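Local coordinates for transaminase (Bacillus megaterium, PDB 5G0A), which probably catalyses the S-selective transfer of amino groups between amine donors and carbonyl acceptors, using pyridoxal-5'-phosphate as cofactor, at residues R23-Q28 / R162-G167; I131-T136 / N186-M191; H146-W151 / T157-R162; A242-P247 / T440-A445. All coordinates share one frame; numbering follows the deposited sequence.

Interaction 1: R23-Q28 / R162-G167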
# COMPACT_ATOMS: atom_id res chain seq x y z
N ARG B 23 -20.90 8.34 -19.70
CA ARG B 23 -21.57 9.32 -18.85
C ARG B 23 -20.74 9.61 -17.63
O ARG B 23 -20.06 8.71 -17.12
CB ARG B 23 -22.92 8.78 -18.34
CG ARG B 23 -23.93 8.44 -19.42
CD ARG B 23 -24.61 9.70 -19.96
NE ARG B 23 -23.80 10.56 -20.83
CZ ARG B 23 -23.61 10.37 -22.14
NH1 ARG B 23 -24.16 9.34 -22.77
NH2 ARG B 23 -22.87 11.25 -22.83
N THR B 24 -20.79 10.86 -17.18
CA THR B 24 -20.30 11.24 -15.85
C THR B 24 -21.39 12.02 -15.11
O THR B 24 -22.15 12.79 -15.71
CB THR B 24 -18.99 12.04 -15.92
OG1 THR B 24 -19.13 13.18 -16.78
CG2 THR B 24 -17.85 11.13 -16.42
N PHE B 25 -21.47 11.79 -13.80
CA PHE B 25 -22.45 12.43 -12.89
C PHE B 25 -23.93 12.10 -13.11
O PHE B 25 -24.72 12.23 -12.18
CB PHE B 25 -22.20 13.94 -12.78
CG PHE B 25 -20.81 14.27 -12.34
CD1 PHE B 25 -20.45 14.15 -11.00
CD2 PHE B 25 -19.84 14.65 -13.27
CE1 PHE B 25 -19.14 14.41 -10.59
CE2 PHE B 25 -18.54 14.93 -12.86
CZ PHE B 25 -18.19 14.81 -11.52
N SER B 26 -24.28 11.66 -14.31
CA SER B 26 -25.64 11.26 -14.65
C SER B 26 -25.65 9.79 -15.08
O SER B 26 -24.73 9.33 -15.75
CB SER B 26 -26.20 12.08 -15.82
OG SER B 26 -26.14 13.48 -15.59
N THR B 27 -26.70 9.07 -14.73
CA THR B 27 -26.93 7.78 -15.34
C THR B 27 -27.37 8.04 -16.79
O THR B 27 -27.81 9.14 -17.13
CB THR B 27 -28.04 6.98 -14.61
OG1 THR B 27 -29.29 7.65 -14.81
CG2 THR B 27 -27.75 6.87 -13.08
N GLN B 28 -27.25 7.02 -17.63
CA GLN B 28 -27.66 7.09 -19.03
C GLN B 28 -29.16 7.42 -19.11
O GLN B 28 -29.57 8.25 -19.92
CB GLN B 28 -27.35 5.75 -19.71
CG GLN B 28 -27.72 5.61 -21.19
CD GLN B 28 -26.87 6.46 -22.13
OE1 GLN B 28 -25.92 7.13 -21.73
NE2 GLN B 28 -27.21 6.41 -23.42
N ARG B 162 -15.10 13.62 -0.93
CA ARG B 162 -15.73 12.30 -1.07
C ARG B 162 -16.46 12.09 -2.40
O ARG B 162 -16.45 10.99 -2.96
CB ARG B 162 -16.73 12.10 0.07
CG ARG B 162 -17.25 10.69 0.22
CD ARG B 162 -18.15 10.61 1.43
NE ARG B 162 -18.74 9.28 1.57
CZ ARG B 162 -19.89 9.03 2.19
NH1 ARG B 162 -20.61 10.04 2.69
NH2 ARG B 162 -20.33 7.78 2.28
N SER B 163 -17.08 13.16 -2.88
CA SER B 163 -17.96 13.12 -4.04
C SER B 163 -17.24 13.29 -5.37
O SER B 163 -17.87 13.32 -6.42
CB SER B 163 -19.03 14.22 -3.91
OG SER B 163 -18.45 15.50 -3.65
N TYR B 164 -15.91 13.40 -5.33
CA TYR B 164 -15.16 13.65 -6.54
C TYR B 164 -13.97 12.72 -6.72
O TYR B 164 -12.97 13.10 -7.32
CB TYR B 164 -14.75 15.14 -6.60
CG TYR B 164 -15.88 16.00 -7.09
CD1 TYR B 164 -16.07 16.22 -8.45
CD2 TYR B 164 -16.79 16.57 -6.20
CE1 TYR B 164 -17.13 16.99 -8.92
CE2 TYR B 164 -17.84 17.36 -6.65
CZ TYR B 164 -18.00 17.55 -8.01
OH TYR B 164 -19.04 18.31 -8.49
N ARG B 165 -14.09 11.48 -6.24
CA ARG B 165 -12.99 10.54 -6.32
C ARG B 165 -13.21 9.41 -7.33
O ARG B 165 -12.71 8.30 -7.17
CB ARG B 165 -12.69 9.99 -4.91
CG ARG B 165 -12.04 11.00 -3.97
CD ARG B 165 -11.86 10.43 -2.56
NE ARG B 165 -11.26 9.10 -2.59
CZ ARG B 165 -9.97 8.86 -2.83
NH1 ARG B 165 -9.13 9.86 -3.00
NH2 ARG B 165 -9.53 7.60 -2.87
N SER B 166 -13.95 9.71 -8.41
CA SER B 166 -14.12 8.78 -9.54
C SER B 166 -14.74 7.42 -9.20
O SER B 166 -14.55 6.44 -9.93
CB SER B 166 -12.80 8.59 -10.28
OG SER B 166 -12.27 9.86 -10.65
N GLY B 167 -15.47 7.38 -8.10
CA GLY B 167 -16.26 6.19 -7.75
C GLY B 167 -17.64 6.24 -8.37
O GLY B 167 -17.96 7.15 -9.14
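F25 and Y164 meet through their rings where two loops of this class-III, fold-type I aminotransferase converge: the N-terminal loop between helix 10-20 and strand 38-40, and the loop between helix 153-157 and strand 168-169. The joint is small and apolar. F25 CZ lies 3.6 Å from Y164 CE1, and the neighbouring F25 CE1 is nearly as close to the same atom. The ring centres stand 5.5 Å apart with planes inclined at 50°, an oblique ring pair. Neither CB heads straight for the other loop; the outer ring atoms close the distance. In F25 a chi1 of -56° tucks CG in beside the backbone N, and from there the far end of the ring reaches the tyrosine. Y164 has the same kind of first torsion, and presents the CD1-CE1 side of its ring. S163 O comes near the edge of the F25 ring, close to its plane. H410 packs edge-to-face with both F25 and Y164, which makes a three-ring cluster, while S327 of the second subunit packs on F25, so the cluster borders the interface with the second subunit. At the base of the 23-28 loop, R23 and Q28 tie the two ends together. The arginine folds back through chi2 and chi3, and Q28 OE1 also receives K114 NZ of the second subunit. R23 NH1 meets that oxygen on a lone pair in the carbonyl plane, 3.0 Å away and with the acceptor in the guanidinium plane, at an N-H...O angle of 164°.

Interaction 2: I131-T136 / N186-M191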
# COMPACT_ATOMS: atom_id res chain seq x y z
N ILE B 131 8.19 15.40 -7.56
CA ILE B 131 9.35 16.25 -7.29
C ILE B 131 9.55 16.45 -5.79
O ILE B 131 10.69 16.36 -5.31
CB ILE B 131 9.23 17.63 -8.00
CG1 ILE B 131 9.35 17.46 -9.51
CG2 ILE B 131 10.30 18.60 -7.50
CD1 ILE B 131 8.80 18.65 -10.30
N ALA B 132 8.46 16.72 -5.06
CA ALA B 132 8.56 16.94 -3.60
C ALA B 132 9.17 15.70 -2.94
O ALA B 132 10.06 15.80 -2.10
CB ALA B 132 7.20 17.26 -2.97
N ARG B 133 8.70 14.53 -3.35
CA ARG B 133 9.21 13.26 -2.78
C ARG B 133 10.65 13.00 -3.15
O ARG B 133 11.44 12.58 -2.29
CB ARG B 133 8.29 12.08 -3.16
CG ARG B 133 6.94 12.22 -2.49
CD ARG B 133 5.90 11.26 -3.10
NE ARG B 133 4.83 10.99 -2.13
CZ ARG B 133 3.56 10.83 -2.44
NH1 ARG B 133 3.14 10.92 -3.70
NH2 ARG B 133 2.69 10.58 -1.45
N LEU B 134 11.02 13.27 -4.40
CA LEU B 134 12.41 13.08 -4.82
C LEU B 134 13.34 14.08 -4.11
O LEU B 134 14.42 13.68 -3.65
CB LEU B 134 12.59 13.21 -6.33
CG LEU B 134 12.09 12.02 -7.18
CD1 LEU B 134 11.89 12.46 -8.62
CD2 LEU B 134 12.95 10.75 -7.08
N TYR B 135 12.93 15.34 -4.05
CA TYR B 135 13.83 16.36 -3.43
C TYR B 135 14.09 16.03 -1.96
O TYR B 135 15.24 16.11 -1.47
CB TYR B 135 13.19 17.75 -3.57
CG TYR B 135 14.00 18.82 -2.87
CD1 TYR B 135 15.14 19.34 -3.46
CD2 TYR B 135 13.62 19.26 -1.61
CE1 TYR B 135 15.90 20.30 -2.80
CE2 TYR B 135 14.36 20.23 -0.94
CZ TYR B 135 15.49 20.73 -1.54
OH TYR B 135 16.20 21.68 -0.83
N THR B 136 13.03 15.71 -1.25
CA THR B 136 13.15 15.45 0.19
C THR B 136 13.64 14.03 0.46
O THR B 136 14.12 13.74 1.56
CB THR B 136 11.84 15.65 0.93
OG1 THR B 136 10.85 14.72 0.41
CG2 THR B 136 11.32 17.15 0.85
N ASN B 186 -0.63 1.21 -1.20
CA ASN B 186 0.61 1.98 -1.33
C ASN B 186 0.51 3.49 -1.06
O ASN B 186 1.55 4.13 -0.90
CB ASN B 186 1.16 1.79 -2.74
CG ASN B 186 2.67 1.66 -2.78
OD1 ASN B 186 3.19 0.61 -3.10
ND2 ASN B 186 3.37 2.74 -2.48
N SER B 187 -0.70 4.07 -1.01
CA SER B 187 -0.81 5.55 -0.88
C SER B 187 -0.03 6.03 0.33
O SER B 187 -0.08 5.43 1.39
CB SER B 187 -2.26 6.08 -0.90
OG SER B 187 -3.08 5.50 0.10
N ALA B 188 0.74 7.10 0.17
CA ALA B 188 1.52 7.60 1.28
C ALA B 188 1.00 9.00 1.66
O ALA B 188 1.67 9.98 1.41
CB ALA B 188 2.96 7.64 0.84
N VAL B 189 -0.21 9.08 2.18
CA VAL B 189 -0.91 10.35 2.37
C VAL B 189 -1.57 10.37 3.74
O VAL B 189 -2.21 9.38 4.17
CB VAL B 189 -1.99 10.62 1.27
CG1 VAL B 189 -2.85 11.85 1.58
CG2 VAL B 189 -1.33 10.72 -0.10
N LEU B 190 -1.42 11.49 4.41
CA LEU B 190 -2.14 11.75 5.64
C LEU B 190 -3.17 12.84 5.42
O LEU B 190 -2.86 13.87 4.80
CB LEU B 190 -1.16 12.20 6.73
CG LEU B 190 0.02 11.31 7.04
CD1 LEU B 190 0.84 12.00 8.12
CD2 LEU B 190 -0.43 9.92 7.46
N MET B 191 -4.37 12.64 5.94
CA MET B 191 -5.42 13.67 5.84
C MET B 191 -5.49 14.51 7.12
O MET B 191 -5.92 14.03 8.17
CB MET B 191 -6.80 13.05 5.54
CG MET B 191 -7.90 14.11 5.50
SD MET B 191 -9.54 13.43 5.15
CE MET B 191 -10.06 12.96 6.80
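R133 reaches from helix 121-136 to the loop leading into strand 189-192, and its guanidinium meets A188 edge-on. The side chain sets off toward that loop, a chi1 of -67° swinging CG away from its own carbonyl, and stays extended from CG to NE, spanning a gap of 10.4 Å between R133 CA and A188 CA. Only NH2 arrives. It lies 3.1 Å from A188 O, which sits in the guanidinium plane, but the N-H...O angle of 126° makes this a weak hydrogen bond. The same nitrogen has the methyl A188 CB at 3.7 Å, and V189 CG2 lies a little farther off, also near the guanidinium plane. Polar and apolar neighbours thus share one edge of the group. A firmer polar partner is P139 O, which takes the NE hydrogen and fixes the arginine just ahead of strand 140-144. One turn along the helix, T136 OG1 bonds back to A132 O at 2.8 Å, from the opposite face of that carbonyl to T136 N. The contact lies beside the edge of the seven-stranded sheet: strand 189-192 is outermost and pairs with 140-144, whereas the helix packs across strands 231-236 and 265-269, with helix 314-321 against I131 and Y135.

Interaction 3: H146-W151 / T157-R162. With PLP (pyridoxal-5'-phosphate), chain K.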
# COMPACT_ATOMS: atom_id res chain seq x y z
N HIS B 146 -11.58 17.58 2.46
CA HIS B 146 -12.28 18.35 1.41
C HIS B 146 -11.40 18.96 0.32
O HIS B 146 -11.93 19.65 -0.56
CB HIS B 146 -13.20 19.44 1.99
CG HIS B 146 -14.09 18.97 3.10
ND1 HIS B 146 -14.79 17.78 3.05
CD2 HIS B 146 -14.42 19.55 4.28
CE1 HIS B 146 -15.50 17.65 4.15
NE2 HIS B 146 -15.30 18.71 4.91
N ASP B 147 -10.09 18.70 0.33
CA ASP B 147 -9.24 19.19 -0.75
C ASP B 147 -9.57 18.43 -2.02
O ASP B 147 -9.84 17.23 -1.98
CB ASP B 147 -7.75 18.98 -0.47
CG ASP B 147 -7.10 20.13 0.26
OD1 ASP B 147 -7.82 21.00 0.79
OD2 ASP B 147 -5.85 20.19 0.27
N TYR B 148 -9.50 19.15 -3.14
CA TYR B 148 -9.53 18.54 -4.47
C TYR B 148 -8.23 18.92 -5.18
O TYR B 148 -7.89 20.11 -5.28
CB TYR B 148 -10.75 19.01 -5.27
CG TYR B 148 -10.81 18.29 -6.62
CD1 TYR B 148 -11.28 16.97 -6.69
CD2 TYR B 148 -10.32 18.89 -7.78
CE1 TYR B 148 -11.28 16.27 -7.89
CE2 TYR B 148 -10.34 18.20 -9.01
CZ TYR B 148 -10.82 16.89 -9.04
OH TYR B 148 -10.85 16.17 -10.22
N HIS B 149 -7.48 17.90 -5.62
CA HIS B 149 -6.22 18.13 -6.30
C HIS B 149 -6.16 17.39 -7.63
O HIS B 149 -5.10 17.27 -8.22
CB HIS B 149 -5.02 17.76 -5.40
CG HIS B 149 -4.90 18.63 -4.18
ND1 HIS B 149 -4.62 19.98 -4.26
CD2 HIS B 149 -5.04 18.34 -2.86
CE1 HIS B 149 -4.61 20.49 -3.03
NE2 HIS B 149 -4.86 19.52 -2.17
N GLY B 150 -7.30 16.89 -8.10
CA GLY B 150 -7.28 16.18 -9.40
C GLY B 150 -7.73 14.74 -9.27
O GLY B 150 -8.10 14.30 -8.18
N TRP B 151 -7.67 13.99 -10.37
CA TRP B 151 -8.38 12.71 -10.44
C TRP B 151 -7.51 11.50 -10.80
O TRP B 151 -7.96 10.36 -10.62
CB TRP B 151 -9.54 12.79 -11.45
CG TRP B 151 -9.05 12.97 -12.85
CD1 TRP B 151 -8.76 14.15 -13.47
CD2 TRP B 151 -8.74 11.93 -13.79
NE1 TRP B 151 -8.28 13.91 -14.74
CE2 TRP B 151 -8.27 12.56 -14.97
CE3 TRP B 151 -8.82 10.52 -13.76
CZ2 TRP B 151 -7.88 11.83 -16.12
CZ3 TRP B 151 -8.40 9.79 -14.89
CH2 TRP B 151 -7.95 10.46 -16.06
N THR B 157 -4.89 10.53 -4.57
CA THR B 157 -4.51 10.17 -3.19
C THR B 157 -4.60 11.37 -2.25
O THR B 157 -4.88 11.19 -1.07
CB THR B 157 -3.10 9.53 -3.06
OG1 THR B 157 -2.08 10.50 -3.37
CG2 THR B 157 -2.97 8.26 -3.97
N VAL B 158 -4.36 12.57 -2.78
CA VAL B 158 -4.46 13.78 -1.95
C VAL B 158 -5.79 14.51 -2.07
O VAL B 158 -6.00 15.55 -1.48
CB VAL B 158 -3.27 14.75 -2.13
CG1 VAL B 158 -1.99 14.11 -1.57
CG2 VAL B 158 -3.06 15.13 -3.60
N THR B 159 -6.70 13.93 -2.84
CA THR B 159 -8.04 14.47 -2.93
C THR B 159 -8.89 13.79 -1.87
O THR B 159 -9.05 12.57 -1.88
CB THR B 159 -8.62 14.21 -4.34
OG1 THR B 159 -7.94 15.08 -5.26
CG2 THR B 159 -10.10 14.51 -4.37
N ARG B 160 -9.36 14.58 -0.91
CA ARG B 160 -10.22 14.06 0.16
C ARG B 160 -11.61 14.70 0.09
O ARG B 160 -12.22 15.06 1.10
CB ARG B 160 -9.55 14.25 1.54
CG ARG B 160 -8.24 13.52 1.73
CD ARG B 160 -8.33 12.03 1.47
NE ARG B 160 -9.61 11.47 1.91
CZ ARG B 160 -10.14 10.33 1.46
NH1 ARG B 160 -9.48 9.57 0.59
NH2 ARG B 160 -11.33 9.94 1.90
N LEU B 161 -12.10 14.84 -1.13
CA LEU B 161 -13.45 15.34 -1.36
C LEU B 161 -14.23 14.13 -1.81
O LEU B 161 -14.04 13.65 -2.92
CB LEU B 161 -13.43 16.44 -2.45
CG LEU B 161 -14.75 17.18 -2.66
CD1 LEU B 161 -15.15 17.92 -1.39
CD2 LEU B 161 -14.62 18.15 -3.82
N ARG B 162 -15.10 13.62 -0.93
CA ARG B 162 -15.73 12.30 -1.07
C ARG B 162 -16.46 12.09 -2.40
O ARG B 162 -16.45 10.99 -2.96
CB ARG B 162 -16.73 12.10 0.07
CG ARG B 162 -17.25 10.69 0.22
CD ARG B 162 -18.15 10.61 1.43
NE ARG B 162 -18.74 9.28 1.57
CZ ARG B 162 -19.89 9.03 2.19
NH1 ARG B 162 -20.61 10.04 2.69
NH2 ARG B 162 -20.33 7.78 2.28
N1 PLP K . -6.36 21.02 -8.51
C2 PLP K . -7.37 21.90 -8.28
C2A PLP K . -7.34 22.78 -7.06
C3 PLP K . -8.46 22.04 -9.28
O3 PLP K . -9.45 22.93 -9.12
C4 PLP K . -8.44 21.19 -10.47
C4A PLP K . -9.52 21.33 -11.54
C5 PLP K . -7.30 20.24 -10.56
C6 PLP K . -6.34 20.19 -9.56
C5A PLP K . -7.18 19.24 -11.71
O4P PLP K . -7.07 19.84 -12.98
P PLP K . -7.52 18.96 -14.26
O1P PLP K . -7.06 19.87 -15.37
O2P PLP K . -6.82 17.61 -14.22
O3P PLP K . -9.01 18.83 -14.16
O HOH W 1 -15.52 15.40 1.36
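T159 takes the backbone N-H of H149 where the chain on the two sides of helix 153-157 folds together beside the cofactor of this PLP-dependent aminotransferase. The acceptor is T159 OG1, 2.9 Å from H149 N, in an almost straight bond at 166°. The threonine hydroxyl also lies 3.0 Å from G150 O and within bonding range of A155 O, so its single proton has more than one candidate acceptor. T159 CG2 packs alongside Y148 CD1 at 3.6 Å. Backbone bonds join the segments at the other end: H146 N gives to R160 O at 2.9 Å, and R160 N gives to D147 O. T159 CA also brings its hydrogen to D147 O. A water bridges H146 ND1 and R162 N, accepting from the latter. D147 and H149 form a histidine-carboxylate pair: H149 NE2 gives to D147 OD2 at 2.7 Å, from above the carboxylate plane. R144 salt-bridges that oxygen, Q240 bonds OD1, and H149 ND1 bonds D269. V158 meets the imidazole through V158 CG2 and through V158 O, which sits at the ring edge 3.3 Å from H149 CD2 and is hydrogen-bonded by T143 OG1. Y148, H149 and G150 line the pyridoxal-5'-phosphate pocket, with Y148 O 3.3 Å from PLP C2A. With both imidazole nitrogens held, the ring's rotation is fixed, and the chain D147-H149-D269 links the loop to the pocket aspartate; in fold-type I relatives that aspartate pairs with the pyridine nitrogen.

Interaction 4: A242-P247 / T440-A445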
# COMPACT_ATOMS: atom_id res chain seq x y z
N ALA B 242 -13.41 23.05 -5.59
CA ALA B 242 -14.54 22.12 -5.56
C ALA B 242 -15.09 21.98 -4.14
O ALA B 242 -16.31 21.91 -3.93
CB ALA B 242 -14.13 20.77 -6.12
N GLY B 243 -14.19 21.97 -3.16
CA GLY B 243 -14.58 21.85 -1.74
C GLY B 243 -15.29 23.08 -1.19
O GLY B 243 -15.91 23.02 -0.12
N SER B 244 -15.16 24.19 -1.91
CA SER B 244 -16.00 25.40 -1.69
C SER B 244 -15.87 26.01 -0.30
O SER B 244 -16.85 26.05 0.46
CB SER B 244 -17.47 25.10 -2.00
OG SER B 244 -17.62 24.63 -3.33
N ALA B 245 -14.67 26.48 0.03
CA ALA B 245 -14.38 27.00 1.36
C ALA B 245 -13.27 28.03 1.33
O ALA B 245 -12.40 28.01 0.45
CB ALA B 245 -14.03 25.86 2.32
N MET B 246 -13.32 28.96 2.28
CA MET B 246 -12.35 30.03 2.42
C MET B 246 -11.74 29.91 3.81
O MET B 246 -12.47 29.76 4.79
CB MET B 246 -13.03 31.39 2.29
CG MET B 246 -13.40 31.79 0.87
SD MET B 246 -11.93 32.19 -0.10
CE MET B 246 -11.39 33.73 0.65
N PRO B 247 -10.41 29.96 3.91
CA PRO B 247 -9.81 29.77 5.22
C PRO B 247 -9.81 31.05 6.05
O PRO B 247 -9.93 32.14 5.49
CB PRO B 247 -8.37 29.38 4.88
CG PRO B 247 -8.08 30.11 3.61
CD PRO B 247 -9.40 30.28 2.88
N THR B 440 -23.54 25.24 -0.72
CA THR B 440 -22.58 26.30 -0.95
C THR B 440 -22.52 26.62 -2.42
O THR B 440 -22.22 25.75 -3.23
CB THR B 440 -21.17 25.89 -0.48
OG1 THR B 440 -21.25 25.23 0.80
CG2 THR B 440 -20.26 27.13 -0.38
N MET B 441 -22.81 27.86 -2.75
CA MET B 441 -22.64 28.34 -4.10
C MET B 441 -21.18 28.59 -4.36
O MET B 441 -20.46 29.02 -3.47
CB MET B 441 -23.37 29.64 -4.21
CG MET B 441 -24.73 29.49 -3.61
SD MET B 441 -25.87 29.34 -4.96
CE MET B 441 -25.95 31.11 -5.18
N ARG B 442 -20.77 28.38 -5.61
CA ARG B 442 -19.41 28.62 -6.06
C ARG B 442 -19.54 29.37 -7.38
O ARG B 442 -19.90 28.80 -8.41
CB ARG B 442 -18.66 27.29 -6.28
CG ARG B 442 -17.14 27.43 -6.22
CD ARG B 442 -16.71 27.37 -4.76
NE ARG B 442 -15.28 27.43 -4.45
CZ ARG B 442 -14.64 28.55 -4.11
NH1 ARG B 442 -15.28 29.72 -4.12
NH2 ARG B 442 -13.36 28.49 -3.77
N ILE B 443 -19.27 30.66 -7.32
CA ILE B 443 -19.61 31.58 -8.40
C ILE B 443 -18.34 32.06 -9.06
O ILE B 443 -17.43 32.50 -8.37
CB ILE B 443 -20.43 32.77 -7.86
CG1 ILE B 443 -21.76 32.26 -7.28
CG2 ILE B 443 -20.70 33.81 -8.96
CD1 ILE B 443 -22.49 33.27 -6.42
N GLY B 444 -18.30 32.00 -10.40
CA GLY B 444 -17.16 32.52 -11.14
C GLY B 444 -17.54 32.90 -12.56
O GLY B 444 -18.44 32.32 -13.14
N ALA B 445 -16.86 33.90 -13.11
CA ALA B 445 -17.02 34.30 -14.50
C ALA B 445 -15.64 34.62 -15.05
O ALA B 445 -14.65 34.39 -14.36
CB ALA B 445 -17.97 35.50 -14.60
O HOH W 2 -20.12 24.71 -4.29
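Strand 440-443, outermost in the three-stranded antiparallel sheet with 378-384 and 387-392, faces here the loop that follows strand 231-236 of the large central sheet. S244 fits between T440 and R442, two residues whose CB atoms both face the loop. T440 CG2 touches S244 CB at 3.8 Å and the backbone S244 O at 3.7 Å. R442 runs past the serine: chi1 of -158° directs its chain away from its own amide nitrogen, a bend follows at chi2, and R442 CD comes 3.2 Å from S244 OG. Beyond it, R442 NE passes 3.5 Å from S244 CA, and the guanidinium passes the S244 backbone obliquely. Water joins the serine hydroxyl to the strand: one molecule sits 2.7 Å from S244 OG and donates to T440 O at 2.6 Å. The charged end of R442 finds its partners in the earlier part of the same loop, NE giving to G241 O and NH2 weakly to Q240 O and S239 OG. This one firm bond and two weak ones would probably ease burial of the guanidinium's charge; polar coupling of strand to loop comes through the arginine and a bridging water, beside the packing of T440.

How the interactions relate
Interaction 3 lies at the middle of the set, its centre about 15 Å from those of interactions 2 and 4 and about 14 Å from that of interaction 1. It touches all three: R165 NH1 probably bonds T159 O, M191 and V189 pack on residues 157-160, and L161 meets A242. R162 belongs to both interactions 1 and 3. Along the chain, interaction 3 is nested within the loops closed by 1 and 2, which cross each other, and interaction 4 follows all of them. The cofactor-lining loop 146-151 is thereby probably held between the central sheet and the small C-terminal sheet, with the second subunit also meeting it.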